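Local coordinates for exodeoxyribonuclease III (Archaeoglobus fulgidus, PDB 2VOA), which probably cleaves DNA at abasic sites as a metal-dependent AP endonuclease of the exonuclease III family, at residues V66-L71 / I92-A97; G52-F57 / L71-D76; T199-R204 / D247-V252. The protein carries 1 engineered substitution. All blocks are in the same frame, centred on the assembly; numbering follows the deposited sequence.

Contact 1 (V66-L71 / I92-A97)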
loop_
_atom_site.group_PDB
_atom_site.type_symbol
_atom_site.label_atom_id
_atom_site.label_comp_id
_atom_site.label_asym_id
_atom_site.label_seq_id
_atom_site.Cartn_x
_atom_site.Cartn_y
_atom_site.Cartn_z
ATOM N N VAL A 66 -9.684 16.086 -11.391
ATOM C CA VAL A 66 -8.855 17.295 -11.253
ATOM C C VAL A 66 -9.296 18.051 -9.983
ATOM O O VAL A 66 -10.434 17.927 -9.543
ATOM C CB VAL A 66 -9.003 18.229 -12.491
ATOM C CG1 VAL A 66 -8.277 17.652 -13.723
ATOM C CG2 VAL A 66 -10.482 18.534 -12.819
ATOM N N ALA A 67 -8.394 18.815 -9.391
ATOM C CA ALA A 67 -8.717 19.574 -8.171
ATOM C C ALA A 67 -7.797 20.786 -8.144
ATOM O O ALA A 67 -6.752 20.792 -8.830
ATOM C CB ALA A 67 -8.505 18.695 -6.937
ATOM N N ILE A 68 -8.202 21.829 -7.402
ATOM C CA ILE A 68 -7.296 22.957 -7.141
ATOM C C ILE A 68 -7.367 23.250 -5.638
ATOM O O ILE A 68 -8.465 23.429 -5.086
ATOM C CB ILE A 68 -7.688 24.240 -7.912
ATOM C CG1 ILE A 68 -7.902 23.957 -9.402
ATOM C CG2 ILE A 68 -6.635 25.384 -7.650
ATOM C CD1 ILE A 68 -8.676 25.106 -10.107
ATOM N N ALA A 69 -6.199 23.233 -4.995
ATOM C CA ALA A 69 -6.056 23.671 -3.590
ATOM C C ALA A 69 -5.513 25.107 -3.550
ATOM O O ALA A 69 -4.673 25.496 -4.389
ATOM C CB ALA A 69 -5.141 22.713 -2.833
ATOM N N SER A 70 -6.004 25.904 -2.607
ATOM C CA SER A 70 -5.579 27.296 -2.529
ATOM C C SER A 70 -5.725 27.902 -1.149
ATOM O O SER A 70 -6.539 27.441 -0.325
ATOM C CB SER A 70 -6.325 28.145 -3.573
ATOM O OG SER A 70 -7.736 28.119 -3.369
ATOM N N LEU A 71 -4.919 28.926 -0.883
ATOM C CA LEU A 71 -5.005 29.638 0.385
ATOM C C LEU A 71 -6.268 30.511 0.423
ATOM O O LEU A 71 -6.940 30.618 1.454
ATOM C CB LEU A 71 -3.737 30.481 0.608
ATOM C CG LEU A 71 -2.451 29.652 0.775
ATOM C CD1 LEU A 71 -1.227 30.570 0.791
ATOM C CD2 LEU A 71 -2.491 28.766 2.028
ATOM N N ILE A 92 -11.133 21.850 -14.505
ATOM C CA ILE A 92 -11.745 22.623 -13.424
ATOM C C ILE A 92 -11.179 24.028 -13.497
ATOM O O ILE A 92 -9.962 24.212 -13.720
ATOM C CB ILE A 92 -11.537 21.945 -12.022
ATOM C CG1 ILE A 92 -12.359 22.650 -10.926
ATOM C CG2 ILE A 92 -10.038 21.821 -11.654
ATOM C CD1 ILE A 92 -12.265 21.979 -9.562
ATOM N N ARG A 93 -12.063 25.013 -13.345
ATOM C CA ARG A 93 -11.685 26.410 -13.484
ATOM C C ARG A 93 -12.251 27.238 -12.342
ATOM O O ARG A 93 -13.353 26.993 -11.911
ATOM C CB ARG A 93 -12.217 26.940 -14.798
ATOM C CG ARG A 93 -11.938 28.420 -15.043
ATOM C CD ARG A 93 -12.198 28.717 -16.475
ATOM N NE ARG A 93 -11.610 29.974 -16.926
ATOM C CZ ARG A 93 -11.786 30.442 -18.155
ATOM N NH1 ARG A 93 -12.504 29.732 -19.024
ATOM N NH2 ARG A 93 -11.243 31.591 -18.526
ATOM N N ALA A 94 -11.483 28.208 -11.870
ATOM C CA ALA A 94 -11.912 29.053 -10.760
ATOM C C ALA A 94 -11.164 30.363 -10.795
ATOM O O ALA A 94 -10.054 30.427 -11.312
ATOM C CB ALA A 94 -11.676 28.345 -9.420
ATOM N N LYS A 95 -11.771 31.410 -10.236
ATOM C CA LYS A 95 -11.042 32.625 -9.945
ATOM C C LYS A 95 -10.521 32.488 -8.504
ATOM O O LYS A 95 -11.311 32.331 -7.552
ATOM C CB LYS A 95 -11.978 33.835 -10.055
ATOM C CG LYS A 95 -11.267 35.196 -10.017
ATOM C CD LYS A 95 -12.310 36.294 -9.936
ATOM C CE LYS A 95 -11.707 37.688 -9.999
ATOM N NZ LYS A 95 -10.819 37.830 -11.182
ATOM N N ILE A 96 -9.199 32.523 -8.355
ATOM C CA ILE A 96 -8.558 32.321 -7.047
ATOM C C ILE A 96 -7.565 33.443 -6.804
ATOM O O ILE A 96 -6.626 33.610 -7.600
ATOM C CB ILE A 96 -7.819 30.961 -6.988
ATOM C CG1 ILE A 96 -8.819 29.833 -7.267
ATOM C CG2 ILE A 96 -7.155 30.755 -5.640
ATOM C CD1 ILE A 96 -8.204 28.463 -7.469
ATOM N N ALA A 97 -7.793 34.196 -5.722
ATOM C CA ALA A 97 -6.907 35.325 -5.362
ATOM C C ALA A 97 -6.681 36.244 -6.581
ATOM O O ALA A 97 -5.564 36.685 -6.850
ATOM C CB ALA A 97 -5.571 34.787 -4.833
#
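Ser-70 OG is hydrogen-bonded to Glu-72 O, just beyond its own strand, and touches Ile-96 CG2 at 3.5 Å only by van der Waals contact. With OG between the backbone N and the carbonyl carbon (chi1 60°), the hydroxyl can reach Glu-72 O, and Ser-70 CB sits tight on the same methyl, 3.4 Å from Ile-96 CG2. The other branch of Ile-96 goes to a different partner: its CD1 presses on Ile-68 CG2 at 3.5 Å, again closer than usual for two carbons, with the two side chains crossing obliquely. Ile-68 splits its load, since CG1 and CD1 pass Ile-92 CG2, CG1 at 3.8 Å, the two side chains sliding by in opposite directions. That methyl of Ile-92 also takes Val-66 CG2 at 3.5 Å, so it is wedged between two side chains of strand 63-70. An alanine in place of Ile-68 would probably open a gap between the strands, with Ile-96 CD1 and Ile-92 CG2 losing a packing partner and Ile-96 freer to turn. This is the core of the DNase I-like sandwich: strands 63-70 and 91-96 belong to different sheets and meet face to face, and the axes of 66-70 and 92-96 come within 7.5 Å, at 24° to each other. Val-66 also packs on Tyr-105, a predicted active-site residue. Backbone groups of strand 63-70 are bonded to Met-33, Leu-31, Val-56 and His-54 in its own sheet, and the two layers are held here by apolar packing.

Contact 2 (G52-F57 / L71-D76)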
loop_
_atom_site.group_PDB
_atom_site.type_symbol
_atom_site.label_atom_id
_atom_site.label_comp_id
_atom_site.label_asym_id
_atom_site.label_seq_id
_atom_site.Cartn_x
_atom_site.Cartn_y
_atom_site.Cartn_z
ATOM N N GLY A 52 -4.963 24.335 6.251
ATOM C CA GLY A 52 -5.321 25.704 5.897
ATOM C C GLY A 52 -5.508 25.935 4.402
ATOM O O GLY A 52 -5.382 27.068 3.927
ATOM N N TYR A 53 -5.824 24.871 3.671
ATOM C CA TYR A 53 -6.120 24.982 2.232
ATOM C C TYR A 53 -7.588 24.737 1.901
ATOM O O TYR A 53 -8.184 23.754 2.346
ATOM C CB TYR A 53 -5.228 24.035 1.408
ATOM C CG TYR A 53 -3.862 24.625 1.154
ATOM C CD1 TYR A 53 -2.851 24.556 2.123
ATOM C CD2 TYR A 53 -3.595 25.290 -0.049
ATOM C CE1 TYR A 53 -1.589 25.126 1.899
ATOM C CE2 TYR A 53 -2.319 25.863 -0.288
ATOM C CZ TYR A 53 -1.340 25.772 0.687
ATOM O OH TYR A 53 -0.104 26.342 0.433
ATOM N N HIS A 54 -8.161 25.638 1.108
ATOM C CA HIS A 54 -9.398 25.354 0.399
ATOM C C HIS A 54 -9.067 24.362 -0.687
ATOM O O HIS A 54 -7.934 24.335 -1.187
ATOM C CB HIS A 54 -9.960 26.623 -0.243
ATOM C CG HIS A 54 -10.384 27.657 0.747
ATOM N ND1 HIS A 54 -9.553 28.673 1.171
ATOM C CD2 HIS A 54 -11.551 27.824 1.404
ATOM C CE1 HIS A 54 -10.193 29.422 2.053
ATOM N NE2 HIS A 54 -11.408 28.930 2.210
ATOM N N VAL A 55 -10.055 23.553 -1.058
ATOM C CA VAL A 55 -9.874 22.661 -2.193
ATOM C C VAL A 55 -11.205 22.501 -2.921
ATOM O O VAL A 55 -12.261 22.255 -2.296
ATOM C CB VAL A 55 -9.213 21.300 -1.778
ATOM C CG1 VAL A 55 -10.125 20.464 -0.863
ATOM C CG2 VAL A 55 -8.748 20.510 -2.992
ATOM N N VAL A 56 -11.150 22.711 -4.231
ATOM C CA VAL A 56 -12.284 22.405 -5.122
ATOM C C VAL A 56 -11.935 21.235 -6.055
ATOM O O VAL A 56 -10.760 21.017 -6.373
ATOM C CB VAL A 56 -12.780 23.667 -5.886
ATOM C CG1 VAL A 56 -13.328 24.711 -4.888
ATOM C CG2 VAL A 56 -11.693 24.302 -6.712
ATOM N N PHE A 57 -12.945 20.458 -6.450
ATOM C CA PHE A 57 -12.642 19.190 -7.115
ATOM C C PHE A 57 -13.736 18.698 -8.026
ATOM O O PHE A 57 -14.923 18.946 -7.793
ATOM C CB PHE A 57 -12.290 18.123 -6.074
ATOM C CG PHE A 57 -13.195 18.141 -4.863
ATOM C CD1 PHE A 57 -14.393 17.412 -4.858
ATOM C CD2 PHE A 57 -12.869 18.921 -3.743
ATOM C CE1 PHE A 57 -15.233 17.435 -3.743
ATOM C CE2 PHE A 57 -13.719 18.947 -2.620
ATOM C CZ PHE A 57 -14.895 18.199 -2.629
ATOM N N LEU A 71 -4.919 28.926 -0.883
ATOM C CA LEU A 71 -5.005 29.638 0.385
ATOM C C LEU A 71 -6.268 30.511 0.423
ATOM O O LEU A 71 -6.940 30.618 1.454
ATOM C CB LEU A 71 -3.737 30.481 0.608
ATOM C CG LEU A 71 -2.451 29.652 0.775
ATOM C CD1 LEU A 71 -1.227 30.570 0.791
ATOM C CD2 LEU A 71 -2.491 28.766 2.028
ATOM N N GLU A 72 -6.586 31.127 -0.711
ATOM C CA GLU A 72 -7.780 31.972 -0.813
ATOM C C GLU A 72 -8.972 31.156 -1.323
ATOM O O GLU A 72 -8.800 30.198 -2.092
ATOM C CB GLU A 72 -7.511 33.177 -1.723
ATOM C CG GLU A 72 -6.488 34.186 -1.152
ATOM C CD GLU A 72 -6.857 34.639 0.264
ATOM O OE1 GLU A 72 -8.048 34.942 0.504
ATOM O OE2 GLU A 72 -5.964 34.689 1.148
ATOM N N GLU A 73 -10.178 31.540 -0.904
ATOM C CA GLU A 73 -11.378 30.821 -1.327
ATOM C C GLU A 73 -11.666 30.977 -2.826
ATOM O O GLU A 73 -11.840 32.103 -3.312
ATOM C CB GLU A 73 -12.590 31.255 -0.496
ATOM C CG GLU A 73 -13.802 30.403 -0.752
ATOM C CD GLU A 73 -14.927 30.705 0.210
ATOM O OE1 GLU A 73 -14.939 31.807 0.797
ATOM O OE2 GLU A 73 -15.803 29.837 0.384
ATOM N N PRO A 74 -11.692 29.849 -3.565
ATOM C CA PRO A 74 -12.039 29.908 -4.986
ATOM C C PRO A 74 -13.455 30.443 -5.221
ATOM O O PRO A 74 -14.381 30.175 -4.427
ATOM C CB PRO A 74 -11.957 28.444 -5.424
ATOM C CG PRO A 74 -10.982 27.829 -4.485
ATOM C CD PRO A 74 -11.320 28.474 -3.169
ATOM N N GLU A 75 -13.596 31.247 -6.269
ATOM C CA GLU A 75 -14.900 31.759 -6.714
ATOM C C GLU A 75 -15.169 31.351 -8.150
ATOM O O GLU A 75 -14.246 30.944 -8.877
ATOM C CB GLU A 75 -14.937 33.283 -6.658
ATOM C CG GLU A 75 -13.891 33.882 -5.769
ATOM C CD GLU A 75 -14.129 35.340 -5.473
ATOM O OE1 GLU A 75 -14.325 36.124 -6.425
ATOM O OE2 GLU A 75 -14.072 35.691 -4.284
ATOM N N ASP A 76 -16.437 31.455 -8.554
ATOM C CA ASP A 76 -16.818 31.258 -9.958
ATOM C C ASP A 76 -16.285 29.932 -10.501
ATOM O O ASP A 76 -15.666 29.877 -11.575
ATOM C CB ASP A 76 -16.319 32.433 -10.820
ATOM C CG ASP A 76 -16.877 33.786 -10.365
ATOM O OD1 ASP A 76 -18.033 33.853 -9.894
ATOM O OD2 ASP A 76 -16.148 34.791 -10.485
#
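Leu-71 lays its CD2 methyl over one face of the Tyr-53 ring, offset toward the rim, in a CH-pi contact 3.5 Å from Tyr-53 CZ. This is a tightly packed part, with Tyr-53 buried beneath a partly exposed Leu-71: Tyr-53 OH is tied to Pro-28 O beyond the contact, which helps to hold the ring in place, and Leu-71 CG reaches CE2 of the same ring at 3.9 Å. His-54 takes the middle. Its CG stands anti to the carbonyl carbon (chi1 -65°), carrying the ring out over the loop, and Glu-73 lies against one face, CA above the centre and CB 3.8 Å from His-54 NE2. At the ring edge His-54 ND1 gives Leu-71 O a weak hydrogen bond, 3.3 Å long and bent to 131°. Gly-52, just before, is the C-prime residue of a Schellman motif that ends helix 45-49, with Tyr-53 N reaching back to Phe-48 O and Gly-52 N to His-49 O, so strand 54-60 sets out directly from a helix cap. The loop it meets takes the chain from strand 63-70 of one sheet of the sandwich to strand 77-79 of the other. Further along, Pro-74 CD rests 3.7 Å from His-54 CB, and Pro-74 CG meets Val-56 CG1 at 3.9 Å; Pro-74 also packs on Ala-94 and Ile-96 of the second sheet. The solvent side is looser. Glu-72 turns away and scarcely touches strand 54-60, while Glu-73 OE1 stays 4.8 Å from His-54 NE2, where it could stabilise a positive charge on the imidazole only through space.

Contact 3 (T199-R204 / D247-V252). With nucleotides of chain C; nucleotides of chain D.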
loop_
_atom_site.group_PDB
_atom_site.type_symbol
_atom_site.label_atom_id
_atom_site.label_comp_id
_atom_site.label_asym_id
_atom_site.label_seq_id
_atom_site.Cartn_x
_atom_site.Cartn_y
_atom_site.Cartn_z
ATOM N N THR A 199 9.097 16.315 -15.854
ATOM C CA THR A 199 8.043 16.321 -14.846
ATOM C C THR A 199 7.404 14.925 -14.700
ATOM O O THR A 199 6.439 14.757 -13.962
ATOM C CB THR A 199 6.950 17.377 -15.168
ATOM O OG1 THR A 199 6.463 17.194 -16.510
ATOM C CG2 THR A 199 7.503 18.804 -14.985
ATOM N N PHE A 200 7.922 13.960 -15.466
ATOM C CA PHE A 200 7.389 12.598 -15.492
ATOM C C PHE A 200 8.490 11.581 -15.756
ATOM O O PHE A 200 9.289 11.742 -16.676
ATOM C CB PHE A 200 6.309 12.467 -16.561
ATOM C CG PHE A 200 5.888 11.047 -16.819
ATOM C CD1 PHE A 200 5.123 10.360 -15.883
ATOM C CD2 PHE A 200 6.264 10.402 -17.990
ATOM C CE1 PHE A 200 4.722 9.018 -16.118
ATOM C CE2 PHE A 200 5.864 9.071 -18.241
ATOM C CZ PHE A 200 5.088 8.382 -17.278
ATOM N N TYR A 201 8.520 10.525 -14.942
ATOM C CA TYR A 201 9.391 9.377 -15.177
ATOM C C TYR A 201 8.507 8.151 -15.011
ATOM O O TYR A 201 7.879 7.979 -13.958
ATOM C CB TYR A 201 10.531 9.311 -14.155
ATOM C CG TYR A 201 11.514 10.448 -14.258
ATOM C CD1 TYR A 201 11.337 11.602 -13.506
ATOM C CD2 TYR A 201 12.650 10.350 -15.075
ATOM C CE1 TYR A 201 12.249 12.658 -13.573
ATOM C CE2 TYR A 201 13.559 11.395 -15.148
ATOM C CZ TYR A 201 13.351 12.537 -14.402
ATOM O OH TYR A 201 14.261 13.570 -14.452
ATOM N N ASP A 202 8.438 7.319 -16.046
ATOM C CA ASP A 202 7.565 6.139 -16.040
ATOM C C ASP A 202 8.001 5.164 -14.961
ATOM O O ASP A 202 9.180 4.841 -14.879
ATOM C CB ASP A 202 7.586 5.485 -17.430
ATOM C CG ASP A 202 6.515 4.438 -17.610
ATOM O OD1 ASP A 202 6.394 3.543 -16.760
ATOM O OD2 ASP A 202 5.820 4.471 -18.660
ATOM N N TYR A 203 7.061 4.699 -14.134
ATOM C CA TYR A 203 7.381 3.740 -13.070
ATOM C C TYR A 203 8.082 2.481 -13.609
ATOM O O TYR A 203 8.883 1.831 -12.912
ATOM C CB TYR A 203 6.108 3.251 -12.404
ATOM C CG TYR A 203 5.354 4.204 -11.497
ATOM C CD1 TYR A 203 3.973 4.369 -11.648
ATOM C CD2 TYR A 203 5.989 4.877 -10.453
ATOM C CE1 TYR A 203 3.239 5.184 -10.785
ATOM C CE2 TYR A 203 5.259 5.718 -9.582
ATOM C CZ TYR A 203 3.890 5.846 -9.744
ATOM O OH TYR A 203 3.160 6.641 -8.890
ATOM N N ARG A 204 7.739 2.127 -14.844
ATOM C CA ARG A 204 8.152 0.863 -15.437
ATOM C C ARG A 204 9.593 0.871 -15.931
ATOM O O ARG A 204 10.170 -0.177 -16.210
ATOM C CB ARG A 204 7.231 0.523 -16.600
ATOM C CG ARG A 204 5.866 0.056 -16.182
ATOM C CD ARG A 204 4.908 0.038 -17.358
ATOM N NE ARG A 204 4.571 1.378 -17.817
ATOM C CZ ARG A 204 3.648 1.639 -18.737
ATOM N NH1 ARG A 204 2.958 0.635 -19.297
ATOM N NH2 ARG A 204 3.413 2.889 -19.094
ATOM N N ASP A 247 4.298 9.208 -10.182
ATOM C CA ASP A 247 5.242 9.149 -11.307
ATOM C C ASP A 247 5.594 10.545 -11.854
ATOM O O ASP A 247 6.630 10.706 -12.503
ATOM C CB ASP A 247 4.796 8.175 -12.427
ATOM C CG ASP A 247 3.318 8.299 -12.803
ATOM O OD1 ASP A 247 2.607 9.246 -12.355
ATOM O OD2 ASP A 247 2.871 7.450 -13.615
ATOM N N HIS A 248 4.754 11.544 -11.569
ATOM C CA HIS A 248 5.037 12.940 -11.942
ATOM C C HIS A 248 5.713 13.723 -10.803
ATOM O O HIS A 248 5.591 13.343 -9.625
ATOM C CB HIS A 248 3.740 13.651 -12.354
ATOM C CG HIS A 248 3.169 13.150 -13.635
ATOM N ND1 HIS A 248 3.133 13.921 -14.783
ATOM C CD2 HIS A 248 2.567 11.981 -13.941
ATOM C CE1 HIS A 248 2.573 13.222 -15.752
ATOM N NE2 HIS A 248 2.230 12.040 -15.277
ATOM N N LEU A 249 6.378 14.827 -11.172
ATOM C CA LEU A 249 6.937 15.814 -10.235
ATOM C C LEU A 249 6.031 17.068 -10.202
ATOM O O LEU A 249 5.449 17.429 -11.240
ATOM C CB LEU A 249 8.308 16.304 -10.747
ATOM C CG LEU A 249 9.574 15.461 -10.672
ATOM C CD1 LEU A 249 9.499 14.244 -11.590
ATOM C CD2 LEU A 249 10.760 16.323 -11.041
ATOM N N PRO A 250 5.932 17.766 -9.042
ATOM C CA PRO A 250 5.304 19.093 -9.109
ATOM C C PRO A 250 6.114 20.054 -9.983
ATOM O O PRO A 250 7.365 20.012 -9.986
ATOM C CB PRO A 250 5.366 19.597 -7.647
ATOM C CG PRO A 250 5.417 18.369 -6.840
ATOM C CD PRO A 250 6.312 17.441 -7.652
ATOM N N LEU A 251 5.405 20.910 -10.706
ATOM C CA LEU A 251 6.019 21.987 -11.462
ATOM C C LEU A 251 5.545 23.275 -10.772
ATOM O O LEU A 251 4.338 23.417 -10.505
ATOM C CB LEU A 251 5.598 21.932 -12.941
ATOM C CG LEU A 251 6.187 23.019 -13.845
ATOM C CD1 LEU A 251 7.708 22.853 -13.971
ATOM C CD2 LEU A 251 5.480 23.001 -15.224
ATOM N N VAL A 252 6.496 24.154 -10.440
ATOM C CA VAL A 252 6.247 25.339 -9.592
ATOM C C VAL A 252 6.636 26.599 -10.362
ATOM O O VAL A 252 7.687 26.620 -11.014
ATOM C CB VAL A 252 7.067 25.281 -8.267
ATOM C CG1 VAL A 252 6.708 26.451 -7.328
ATOM C CG2 VAL A 252 6.859 23.932 -7.551
ATOM O "O5'" DG C 1 8.216 -2.365 -13.543
ATOM C "C5'" DG C 1 7.643 -2.476 -12.252
ATOM C "C4'" DG C 1 7.261 -1.099 -11.731
ATOM O "O4'" DG C 1 6.320 -0.400 -12.601
ATOM C "C3'" DG C 1 6.565 -1.120 -10.381
ATOM O "O3'" DG C 1 6.841 0.101 -9.718
ATOM C "C2'" DG C 1 5.084 -1.221 -10.729
ATOM C "C1'" DG C 1 5.032 -0.391 -12.012
ATOM N N9 DG C 1 4.135 -0.916 -13.022
ATOM C C8 DG C 1 3.965 -2.235 -13.401
ATOM N N7 DG C 1 3.109 -2.376 -14.369
ATOM C C5 DG C 1 2.708 -1.087 -14.659
ATOM C C6 DG C 1 1.782 -0.638 -15.611
ATOM O O6 DG C 1 1.148 -1.347 -16.410
ATOM N N1 DG C 1 1.659 0.757 -15.600
ATOM C C2 DG C 1 2.333 1.607 -14.737
ATOM N N2 DG C 1 2.081 2.927 -14.855
ATOM N N3 DG C 1 3.206 1.177 -13.827
ATOM C C4 DG C 1 3.333 -0.172 -13.847
ATOM P P DC C 2 6.528 0.337 -8.180
ATOM O OP1 DC C 2 7.432 1.431 -7.778
ATOM O OP2 DC C 2 6.557 -0.964 -7.454
ATOM O "O5'" DC C 2 5.023 0.815 -8.098
ATOM C "C5'" DC C 2 4.724 2.103 -8.641
ATOM C "C4'" DC C 2 3.240 2.270 -8.813
ATOM O "O4'" DC C 2 2.862 1.540 -10.004
ATOM C "C3'" DC C 2 2.372 1.757 -7.662
ATOM O "O3'" DC C 2 1.452 2.756 -7.332
ATOM C "C2'" DC C 2 1.608 0.591 -8.287
ATOM C "C1'" DC C 2 1.574 1.045 -9.747
ATOM N N1 DC C 2 1.194 -0.046 -10.736
ATOM C C2 DC C 2 0.439 0.309 -11.863
ATOM O O2 DC C 2 0.136 1.492 -12.048
ATOM N N3 DC C 2 0.069 -0.672 -12.731
ATOM C C4 DC C 2 0.408 -1.939 -12.494
ATOM N N4 DC C 2 0.010 -2.845 -13.391
ATOM C C5 DC C 2 1.173 -2.331 -11.361
ATOM C C6 DC C 2 1.533 -1.360 -10.505
ATOM P P DC D 10 -6.035 6.127 -20.155
ATOM O OP1 DC D 10 -6.751 7.417 -19.939
ATOM O OP2 DC D 10 -5.962 5.509 -21.511
ATOM O "O5'" DC D 10 -4.551 6.331 -19.648
ATOM C "C5'" DC D 10 -4.303 6.973 -18.412
ATOM C "C4'" DC D 10 -2.816 6.889 -18.169
ATOM O "O4'" DC D 10 -2.441 5.516 -17.916
ATOM C "C3'" DC D 10 -1.960 7.310 -19.355
ATOM O "O3'" DC D 10 -1.068 8.304 -18.927
ATOM C "C2'" DC D 10 -1.203 6.058 -19.804
ATOM C "C1'" DC D 10 -1.175 5.275 -18.493
ATOM N N1 DC D 10 -0.983 3.793 -18.576
ATOM C C2 DC D 10 -0.120 3.202 -17.635
ATOM O O2 DC D 10 0.461 3.910 -16.797
ATOM N N3 DC D 10 0.061 1.857 -17.665
ATOM C C4 DC D 10 -0.573 1.116 -18.572
ATOM N N4 DC D 10 -0.335 -0.200 -18.542
ATOM C C5 DC D 10 -1.459 1.694 -19.547
ATOM C C6 DC D 10 -1.640 3.027 -19.508
HETATM O O HOH W 1 4.269 5.355 -14.817
#
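Asp-247 CB lies 3.6 Å above the centre of the Tyr-203 ring, whose opposite face carries C5' of DC2 of chain C, while DG1 of the same strand comes to its edge. Tyr-203 is clamped between protein and DNA sugar, its OH held by Pro-245 O and Asn-10. Phe-200 brings CD1 over one face of the His-248 ring, 3.4 Å from NE2, the planes oblique at 41°; at its own edge Phe-200 CE1 meets Asp-247 OD2 at 3.5 Å. The antiparallel segments share a single bridge: Leu-249 N bonds Thr-199 O at 2.8 Å and Tyr-201 N bonds Asp-247 O at 3.1 Å. Thr-199 and Phe-200 form a classic beta bulge opposite Trp-215. Asp-247 and His-248 are predicted to bind metal, His-248 also to act as proton acceptor and contact DNA, so the contact probably lines the active site; His-248 ND1 and Thr-199 OG1 both bond Asp-218 OD1. An Asx turn follows: Asp-202 OD1 accepts from Arg-204 N, and Arg-204 NE and NH2 grip the same carboxylate side-on. This braces the guanidinium, which faces DG1 of chain C and DC10 of chain D. A water accepts from Tyr-203 N and weakly from DG1 N2 of chain C, and donates to Asp-247 OD2.

Along the chain contacts 1 and 2 interlock, their segments alternating as 52-57, 66-71, 71-76 and 92-97, with Leu-71 common to both; contact 3 opens only after they close. The centres of contacts 1 and 2 are about 6 Å apart, whereas contact 3 lies about 21 Å from contact 1 and 25 Å from contact 2. All three reach one mixed sheet: strands 54-60 and 63-70 are neighbours at one end of it, and strand 251-255 lies second from the other. Contacts 1 and 2 thus join the two sheets of the sandwich, while contact 3, on the opposite side of the chain's centre from contact 1, carries predicted active-site residues to the DNA.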